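Local coordinates for protein truncated hemoglobin 4 (Chlamydomonas reinhardtii, PDB 6BME) that binds heme b with lysine and histidine as axial ligands of the iron and probably binds oxygen, as truncated hemoglobins do, at residues A51-G55 against E106-V110. Numbering follows the deposited sequence.
Sequences AYAFG and EAAGV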
ATOM      1  N   ALA A  51       0.535  -8.104   2.222  1.00 14.38           N
ATOM      2  CA  ALA A  51       1.179  -9.347   1.811  1.00 15.37           C
ATOM      3  C   ALA A  51       2.362  -9.073   0.878  1.00 18.54           C
ATOM      4  O   ALA A  51       3.436  -9.670   1.029  1.00 16.01           O
ATOM      5  CB  ALA A  51       0.151 -10.264   1.144  1.00 15.85           C
ATOM      6  N   TYR A  52       2.188  -8.148  -0.073  1.00 19.64           N
ATOM      7  CA  TYR A  52       3.255  -7.810  -1.013  1.00 16.68           C
ATOM      8  C   TYR A  52       4.471  -7.230  -0.299  1.00 14.11           C
ATOM      9  O   TYR A  52       5.613  -7.602  -0.596  1.00 17.92           O
ATOM     10  CB  TYR A  52       2.734  -6.821  -2.062  1.00 12.93           C
ATOM     11  CG  TYR A  52       3.750  -6.499  -3.132  1.00 16.68           C
ATOM     12  CD1 TYR A  52       4.017  -7.400  -4.157  1.00 16.98           C
ATOM     13  CD2 TYR A  52       4.451  -5.296  -3.113  1.00 21.70           C
ATOM     14  CE1 TYR A  52       4.958  -7.112  -5.136  1.00 18.60           C
ATOM     15  CE2 TYR A  52       5.390  -5.001  -4.089  1.00 19.78           C
ATOM     16  CZ  TYR A  52       5.634  -5.910  -5.095  1.00 18.45           C
ATOM     17  OH  TYR A  52       6.565  -5.616  -6.061  1.00 19.63           O
ATOM     18  N   ALA A  53       4.246  -6.321   0.648  1.00 13.55           N
ATOM     19  CA  ALA A  53       5.365  -5.732   1.381  1.00 17.90           C
ATOM     20  C   ALA A  53       6.233  -6.800   2.048  1.00 22.62           C
ATOM     21  O   ALA A  53       7.439  -6.595   2.236  1.00 18.46           O
ATOM     22  CB  ALA A  53       4.844  -4.730   2.415  1.00 18.92           C
ATOM     23  N   PHE A  54       5.654  -7.950   2.390  1.00 18.52           N
ATOM     24  CA  PHE A  54       6.399  -9.005   3.064  1.00 20.08           C
ATOM     25  C   PHE A  54       6.605 -10.233   2.192  1.00 24.51           C
ATOM     26  O   PHE A  54       6.827 -11.327   2.719  1.00 21.27           O
ATOM     27  CB  PHE A  54       5.705  -9.366   4.373  1.00 22.85           C
ATOM     28  CG  PHE A  54       5.816  -8.283   5.386  1.00 23.90           C
ATOM     29  CD1 PHE A  54       7.039  -8.018   5.980  1.00 22.66           C
ATOM     30  CD2 PHE A  54       4.728  -7.480   5.691  1.00 21.61           C
ATOM     31  CE1 PHE A  54       7.170  -6.999   6.887  1.00 20.86           C
ATOM     32  CE2 PHE A  54       4.852  -6.456   6.608  1.00 19.04           C
ATOM     33  CZ  PHE A  54       6.076  -6.221   7.210  1.00 20.38           C
ATOM     34  N   GLY A  55       6.553 -10.067   0.872  1.00 21.50           N
ATOM     35  CA  GLY A  55       6.845 -11.157  -0.047  1.00 25.90           C
ATOM     36  C   GLY A  55       5.930 -12.355   0.073  1.00 26.53           C
ATOM     37  O   GLY A  55       6.349 -13.478  -0.231  1.00 23.81           O
ATOM     38  N   GLU A 106      12.518  -4.494   5.943  1.00 19.53           N
ATOM     39  CA  GLU A 106      12.181  -5.348   4.813  1.00 19.29           C
ATOM     40  C   GLU A 106      11.026  -4.752   4.015  1.00 20.61           C
ATOM     41  O   GLU A 106      11.089  -4.650   2.784  1.00 17.78           O
ATOM     42  CB  GLU A 106      11.844  -6.757   5.315  1.00 20.14           C
ATOM     43  CG  GLU A 106      11.179  -7.623   4.263  1.00 25.36           C
ATOM     44  CD  GLU A 106      10.822  -9.019   4.767  1.00 30.84           C
ATOM     45  OE1 GLU A 106      11.229  -9.386   5.899  1.00 29.43           O
ATOM     46  OE2 GLU A 106      10.134  -9.742   4.015  1.00 26.79           O
ATOM     47  N   ALA A 107       9.968  -4.331   4.711  1.00 16.80           N
ATOM     48  CA  ALA A 107       8.831  -3.713   4.037  1.00 21.63           C
ATOM     49  C   ALA A 107       9.249  -2.439   3.312  1.00 18.87           C
ATOM     50  O   ALA A 107       8.852  -2.206   2.163  1.00 17.24           O
ATOM     51  CB  ALA A 107       7.725  -3.418   5.055  1.00 16.29           C
ATOM     52  N   ALA A 108      10.069  -1.612   3.964  1.00 15.17           N
ATOM     53  CA  ALA A 108      10.538  -0.378   3.350  1.00 15.53           C
ATOM     54  C   ALA A 108      11.308  -0.657   2.067  1.00 16.66           C
ATOM     55  O   ALA A 108      11.105   0.026   1.058  1.00 17.62           O
ATOM     56  CB  ALA A 108      11.407   0.399   4.339  1.00 15.60           C
ATOM     57  N   GLY A 109      12.196  -1.654   2.087  1.00 16.38           N
ATOM     58  CA  GLY A 109      12.934  -1.994   0.881  1.00 21.26           C
ATOM     59  C   GLY A 109      12.020  -2.351  -0.277  1.00 25.29           C
ATOM     60  O   GLY A 109      12.248  -1.934  -1.417  1.00 15.95           O
ATOM     61  N   VAL A 110      10.959  -3.110   0.002  1.00 15.58           N
ATOM     62  CA  VAL A 110      10.006  -3.459  -1.049  1.00 15.09           C
ATOM     63  C   VAL A 110       9.345  -2.204  -1.598  1.00 13.58           C
ATOM     64  O   VAL A 110       9.303  -1.979  -2.816  1.00 13.35           O
ATOM     65  CB  VAL A 110       8.963  -4.456  -0.513  1.00 14.72           C
ATOM     66  CG1 VAL A 110       7.844  -4.652  -1.529  1.00 20.92           C
ATOM     67  CG2 VAL A 110       9.633  -5.789  -0.172  1.00 16.14           C
TER
HETATM   68  O   HOH W   1       9.653  -8.781   1.771  1.00 28.01           O
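Ala53 meets Ala107 where the last turn of helix 39-53 packs on helix 101-114 in the 2-on-2 globin fold, their CA atoms 4.8 Å apart. Side chains as small as methyls suit so close an approach: the two CB atoms lie 4.1 Å apart, and Phe90 of helix 80-96 touches both alanines. Further apolar contacts flank this pair. With CG anti to the backbone N (chi1 -176°), Tyr52 carries its ring toward helix 101-114, where CE2 lies 3.6 Å from Val110 CG1; the ring also packs edge-to-face with Tyr60, and the Tyr52 side chain lies about 4 Å from the heme. Beta-branched Val110 covers two neighbours at once, since its other methyl, CG2, approaches Ala53 O. Buried Phe54 rests CZ against the methyl of Ala107, among Leu3, Leu94 and Leu103; an alanine here would probably leave a gap between these leucines and Ala107. The polar part belongs to the helix end, a Schellman motif in which Gly55, whose positive phi favours glycine, gives its N to Tyr52 O, while Ala56 N bonds to Ala51 O. Extended Glu106 reaches this end with OE2 near the edge of the Phe54 ring, the carboxylate and ring planes 74° apart. One water donates to Ala53 O at 3.1 Å and, at a doubtfully short 2.5 Å, to Glu106 OE2.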